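Local atomic coordinates of AncCDT-1 (Synthetic construct, PDB entry 5T0W), a protein that binds arginine in the cleft of a periplasmic-type solute-binding fold and probably served amino acid transport, as an ancestor of cyclohexadienyl dehydratase. Residues V67-I75 with K82-M90. Sequence-based numbering, arbitrary orientation.
Sequences VPTTWDGII and KFDIVMSGM. With ARG (arginine), chain E.
Phe83, Ile74 and Trp71 carry the contact across a beta-alpha-beta crossover, in which strand 63-68 runs through helix 74-79 to the parallel strand 85-86, with strand 24-29 between the two. The unit illustrates how solute-binding proteins build a ligand site at the strand ends of a sheet: one end of the interface is largely apolar, the other faces the bound arginine. At the former, Phe83 has its CG set between backbone N and carbonyl carbon (chi1 46°), which brings the ring against Val67 and Ile74. Val67 CG1 meets the ring edge, 4.0 Å from Phe83 CD2, as does Ile74 O, and the Ile74 side chain crosses at about a right angle, its CG1 3.9 Å from Phe83 CZ. Further on, Ile74 CD1 reaches tip to tip toward Val86 CG1 (3.7 Å).

The Trp71 indole lies between protein and ligand. Ile74 CG2 backs one face, offset toward the rim, while the arginine CD sits over the centre of the other; Met90 CG packs at the edge, 3.9 Å from Trp71 CH2. Trp71 NE1 is hydrogen-bonded to Gly141 O, which helps to set the ring's rotation. Replacing Trp71 by an alanine is likely to strip the ligand's aliphatic chain of its flat wall and leave Gly141 O without this donor. Ser88 supplies polar partners for the guanidinium end: Ser88 O accepts the ligand NE at 3.1 Å, and Ser88 OG accepts the ligand NH1 at 3.0 Å.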
ATOM      1  N   VAL A  67      14.126  -0.452  -4.161  1.00 27.52           N
ATOM      2  CA  VAL A  67      14.053  -1.167  -5.424  1.00 28.20           C
ATOM      3  C   VAL A  67      12.675  -0.942  -6.015  1.00 28.02           C
ATOM      4  O   VAL A  67      11.695  -1.567  -5.596  1.00 26.91           O
ATOM      5  CB  VAL A  67      14.327  -2.675  -5.233  1.00 27.79           C
ATOM      6  CG1 VAL A  67      14.181  -3.418  -6.555  1.00 28.87           C
ATOM      7  CG2 VAL A  67      15.717  -2.878  -4.676  1.00 28.19           C
ATOM      8  N   PRO A  68      12.580  -0.024  -6.990  1.00 29.30           N
ATOM      9  CA  PRO A  68      11.253   0.294  -7.514  1.00 29.24           C
ATOM     10  C   PRO A  68      10.727  -0.970  -8.168  1.00 29.37           C
ATOM     11  O   PRO A  68      11.479  -1.639  -8.828  1.00 30.30           O
ATOM     12  CB  PRO A  68      11.524   1.406  -8.534  1.00 30.89           C
ATOM     13  CG  PRO A  68      12.940   1.246  -8.891  1.00 32.06           C
ATOM     14  CD  PRO A  68      13.627   0.774  -7.645  1.00 30.93           C
ATOM     15  N   THR A  69       9.458  -1.298  -7.915  1.00 28.58           N
ATOM     16  CA  THR A  69       8.871  -2.535  -8.394  1.00 28.71           C
ATOM     17  C   THR A  69       7.430  -2.309  -8.717  1.00 28.65           C
ATOM     18  O   THR A  69       6.744  -1.571  -8.014  1.00 27.91           O
ATOM     19  CB  THR A  69       8.955  -3.612  -7.329  1.00 27.58           C
ATOM     20  OG1 THR A  69      10.328  -3.786  -6.937  1.00 27.90           O
ATOM     21  CG2 THR A  69       8.407  -4.921  -7.850  1.00 27.92           C
ATOM     22  N   THR A  70       6.964  -2.923  -9.797  1.00 29.73           N
ATOM     23  CA  THR A  70       5.546  -2.849 -10.177  1.00 29.83           C
ATOM     24  C   THR A  70       4.724  -3.614  -9.155  1.00 28.44           C
ATOM     25  O   THR A  70       5.085  -4.717  -8.802  1.00 28.20           O
ATOM     26  CB  THR A  70       5.310  -3.455 -11.584  1.00 31.52           C
ATOM     27  OG1 THR A  70       6.040  -2.680 -12.543  1.00 33.05           O
ATOM     28  CG2 THR A  70       3.801  -3.458 -11.972  1.00 31.67           C
ATOM     29  N   TRP A  71       3.638  -3.032  -8.667  1.00 27.77           N
ATOM     30  CA  TRP A  71       2.840  -3.680  -7.621  1.00 26.60           C
ATOM     31  C   TRP A  71       2.451  -5.140  -7.940  1.00 27.04           C
ATOM     32  O   TRP A  71       2.591  -6.030  -7.105  1.00 26.46           O
ATOM     33  CB  TRP A  71       1.568  -2.887  -7.347  1.00 26.18           C
ATOM     34  CG  TRP A  71       0.775  -3.535  -6.315  1.00 25.15           C
ATOM     35  CD1 TRP A  71      -0.406  -4.191  -6.493  1.00 25.31           C
ATOM     36  CD2 TRP A  71       1.117  -3.687  -4.935  1.00 24.02           C
ATOM     37  NE1 TRP A  71      -0.805  -4.720  -5.321  1.00 24.44           N
ATOM     38  CE2 TRP A  71       0.100  -4.426  -4.343  1.00 23.63           C
ATOM     39  CE3 TRP A  71       2.171  -3.262  -4.149  1.00 23.50           C
ATOM     40  CZ2 TRP A  71       0.092  -4.749  -3.014  1.00 22.80           C
ATOM     41  CZ3 TRP A  71       2.168  -3.602  -2.799  1.00 22.61           C
ATOM     42  CH2 TRP A  71       1.134  -4.325  -2.251  1.00 22.33           C
ATOM     43  N   ASP A  72       1.968  -5.379  -9.143  1.00 28.38           N
ATOM     44  CA  ASP A  72       1.432  -6.690  -9.489  1.00 29.06           C
ATOM     45  C   ASP A  72       2.440  -7.818  -9.305  1.00 29.18           C
ATOM     46  O   ASP A  72       2.070  -8.893  -8.874  1.00 29.08           O
ATOM     47  CB  ASP A  72       0.914  -6.704 -10.924  1.00 30.83           C
ATOM     48  CG  ASP A  72       0.065  -7.927 -11.210  1.00 31.71           C
ATOM     49  OD1 ASP A  72      -0.940  -8.125 -10.478  1.00 31.11           O
ATOM     50  OD2 ASP A  72       0.404  -8.683 -12.169  1.00 33.29           O
ATOM     51  N   GLY A  73       3.702  -7.561  -9.634  1.00 29.57           N
ATOM     52  CA  GLY A  73       4.758  -8.551  -9.510  1.00 30.01           C
ATOM     53  C   GLY A  73       5.625  -8.390  -8.269  1.00 28.81           C
ATOM     54  O   GLY A  73       6.740  -8.896  -8.213  1.00 29.27           O
ATOM     55  N   ILE A  74       5.133  -7.658  -7.276  1.00 27.46           N
ATOM     56  CA  ILE A  74       5.961  -7.337  -6.128  1.00 26.46           C
ATOM     57  C   ILE A  74       6.256  -8.567  -5.257  1.00 26.13           C
ATOM     58  O   ILE A  74       7.355  -8.687  -4.726  1.00 25.98           O
ATOM     59  CB  ILE A  74       5.382  -6.193  -5.277  1.00 25.32           C
ATOM     60  CG1 ILE A  74       6.497  -5.624  -4.378  1.00 24.82           C
ATOM     61  CG2 ILE A  74       4.221  -6.673  -4.446  1.00 24.57           C
ATOM     62  CD1 ILE A  74       6.122  -4.324  -3.685  1.00 24.21           C
ATOM     63  N   ILE A  75       5.283  -9.458  -5.116  1.00 26.15           N
ATOM     64  CA  ILE A  75       5.514 -10.693  -4.383  1.00 26.26           C
ATOM     65  C   ILE A  75       6.452 -11.652  -5.130  1.00 27.80           C
ATOM     66  O   ILE A  75       7.365 -12.221  -4.532  1.00 27.96           O
ATOM     67  CB  ILE A  75       4.202 -11.386  -4.013  1.00 26.04           C
ATOM     68  CG1 ILE A  75       3.560 -10.600  -2.883  1.00 24.65           C
ATOM     69  CG2 ILE A  75       4.449 -12.825  -3.592  1.00 26.74           C
ATOM     70  CD1 ILE A  75       2.232 -11.135  -2.425  1.00 24.56           C
ATOM     71  N   LYS A  82      14.785 -10.297  -5.448  1.00 33.45           N
ATOM     72  CA  LYS A  82      15.105  -8.973  -5.992  1.00 33.58           C
ATOM     73  C   LYS A  82      15.320  -7.935  -4.900  1.00 31.79           C
ATOM     74  O   LYS A  82      15.934  -6.893  -5.136  1.00 32.27           O
ATOM     75  CB  LYS A  82      14.012  -8.498  -6.946  1.00 34.18           C
ATOM     76  CG  LYS A  82      13.889  -9.374  -8.184  1.00 36.39           C
ATOM     77  CD  LYS A  82      13.912  -8.538  -9.438  1.00 37.97           C
ATOM     78  CE  LYS A  82      13.939  -9.442 -10.656  1.00 40.28           C
ATOM     79  NZ  LYS A  82      15.335  -9.919 -10.923  1.00 42.20           N
ATOM     80  N   PHE A  83      14.803  -8.219  -3.711  1.00 29.78           N
ATOM     81  CA  PHE A  83      15.046  -7.390  -2.567  1.00 28.31           C
ATOM     82  C   PHE A  83      14.729  -8.209  -1.328  1.00 26.98           C
ATOM     83  O   PHE A  83      14.228  -9.315  -1.430  1.00 26.97           O
ATOM     84  CB  PHE A  83      14.187  -6.114  -2.627  1.00 27.61           C
ATOM     85  CG  PHE A  83      12.752  -6.363  -2.993  1.00 27.07           C
ATOM     86  CD1 PHE A  83      11.890  -6.933  -2.088  1.00 26.11           C
ATOM     87  CD2 PHE A  83      12.268  -6.013  -4.247  1.00 27.79           C
ATOM     88  CE1 PHE A  83      10.570  -7.165  -2.419  1.00 25.83           C
ATOM     89  CE2 PHE A  83      10.953  -6.247  -4.598  1.00 27.48           C
ATOM     90  CZ  PHE A  83      10.097  -6.829  -3.674  1.00 26.49           C
ATOM     91  N   ASP A  84      14.975  -7.635  -0.150  1.00 25.74           N
ATOM     92  CA  ASP A  84      14.792  -8.375   1.104  1.00 24.83           C
ATOM     93  C   ASP A  84      13.452  -8.252   1.748  1.00 23.42           C
ATOM     94  O   ASP A  84      13.055  -9.145   2.467  1.00 23.35           O
ATOM     95  CB  ASP A  84      15.808  -7.893   2.118  1.00 24.86           C
ATOM     96  CG  ASP A  84      17.186  -7.927   1.581  1.00 26.00           C
ATOM     97  OD1 ASP A  84      17.587  -9.030   1.126  1.00 26.89           O
ATOM     98  OD2 ASP A  84      17.836  -6.861   1.595  1.00 26.14           O
ATOM     99  N   ILE A  85      12.752  -7.150   1.522  1.00 22.49           N
ATOM    100  CA  ILE A  85      11.539  -6.875   2.287  1.00 21.47           C
ATOM    101  C   ILE A  85      10.618  -5.939   1.534  1.00 21.19           C
ATOM    102  O   ILE A  85      11.080  -4.979   0.898  1.00 21.54           O
ATOM    103  CB  ILE A  85      11.894  -6.271   3.670  1.00 21.10           C
ATOM    104  CG1 ILE A  85      10.653  -6.018   4.527  1.00 20.44           C
ATOM    105  CG2 ILE A  85      12.656  -4.953   3.521  1.00 21.36           C
ATOM    106  CD1 ILE A  85      10.954  -5.908   6.002  1.00 20.39           C
ATOM    107  N   VAL A  86       9.313  -6.195   1.605  1.00 20.75           N
ATOM    108  CA  VAL A  86       8.307  -5.307   0.974  1.00 20.59           C
ATOM    109  C   VAL A  86       7.822  -4.268   1.998  1.00 20.09           C
ATOM    110  O   VAL A  86       7.308  -4.632   3.027  1.00 19.71           O
ATOM    111  CB  VAL A  86       7.105  -6.102   0.466  1.00 20.59           C
ATOM    112  CG1 VAL A  86       6.070  -5.187  -0.120  1.00 20.53           C
ATOM    113  CG2 VAL A  86       7.541  -7.126  -0.555  1.00 21.35           C
ATOM    114  N   MET A  87       8.013  -2.991   1.712  1.00 20.31           N
ATOM    115  CA  MET A  87       7.459  -1.930   2.538  1.00 20.13           C
ATOM    116  C   MET A  87       6.717  -0.961   1.615  1.00 20.47           C
ATOM    117  O   MET A  87       7.315  -0.074   1.006  1.00 21.09           O
ATOM    118  CB  MET A  87       8.556  -1.211   3.317  1.00 20.41           C
ATOM    119  CG  MET A  87       9.524  -2.149   4.032  1.00 20.33           C
ATOM    120  SD  MET A  87      10.703  -1.478   5.239  1.00 20.74           S
ATOM    121  CE  MET A  87       9.775  -0.704   6.567  1.00 20.66           C
ATOM    122  N   SER A  88       5.439  -1.251   1.393  1.00 20.24           N
ATOM    123  CA  SER A  88       4.711  -0.673   0.250  1.00 20.70           C
ATOM    124  C   SER A  88       3.210  -0.704   0.431  1.00 20.51           C
ATOM    125  O   SER A  88       2.464  -1.004  -0.493  1.00 20.74           O
ATOM    126  CB  SER A  88       5.105  -1.350  -1.073  1.00 21.13           C
ATOM    127  OG  SER A  88       4.902  -0.463  -2.155  1.00 21.91           O
ATOM    128  N   GLY A  89       2.787  -0.385   1.642  1.00 20.24           N
ATOM    129  CA  GLY A  89       1.376  -0.317   1.980  1.00 20.24           C
ATOM    130  C   GLY A  89       0.647  -1.620   1.786  1.00 19.98           C
ATOM    131  O   GLY A  89      -0.478  -1.625   1.332  1.00 20.22           O
ATOM    132  N   MET A  90       1.317  -2.725   2.098  1.00 19.66           N
ATOM    133  CA  MET A  90       0.780  -4.023   1.803  1.00 19.68           C
ATOM    134  C   MET A  90      -0.159  -4.585   2.872  1.00 19.62           C
ATOM    135  O   MET A  90       0.212  -4.812   4.006  1.00 19.47           O
ATOM    136  CB  MET A  90       1.905  -4.983   1.569  1.00 19.67           C
ATOM    137  CG  MET A  90       1.420  -6.309   1.067  1.00 20.00           C
ATOM    138  SD  MET A  90       2.739  -7.255   0.383  1.00 20.39           S
ATOM    139  CE  MET A  90       1.862  -8.760   0.033  1.00 21.04           C
TER
HETATM  140  N   ARG E 301      -3.153  -2.018   0.492  1.00  7.68           N
HETATM  141  CA  ARG E 301      -3.480  -2.528  -0.846  1.00  7.57           C
HETATM  142  C   ARG E 301      -2.852  -3.863  -0.986  1.00  7.46           C
HETATM  143  O   ARG E 301      -3.239  -4.590  -1.901  1.00  7.30           O
HETATM  144  CB  ARG E 301      -2.935  -1.624  -1.912  1.00  7.80           C
HETATM  145  CG  ARG E 301      -1.434  -1.605  -1.902  1.00  8.38           C
HETATM  146  CD  ARG E 301      -0.871  -0.888  -3.127  1.00  8.75           C
HETATM  147  NE  ARG E 301       0.444  -0.352  -2.818  1.00  9.10           N
HETATM  148  CZ  ARG E 301       1.238   0.220  -3.709  1.00  9.46           C
HETATM  149  NH1 ARG E 301       2.425   0.714  -3.336  1.00  9.40           N
HETATM  150  NH2 ARG E 301       0.841   0.311  -4.972  1.00  9.64           N
HETATM  151  OXT ARG E 301      -1.946  -4.209  -0.201  1.00  7.36           O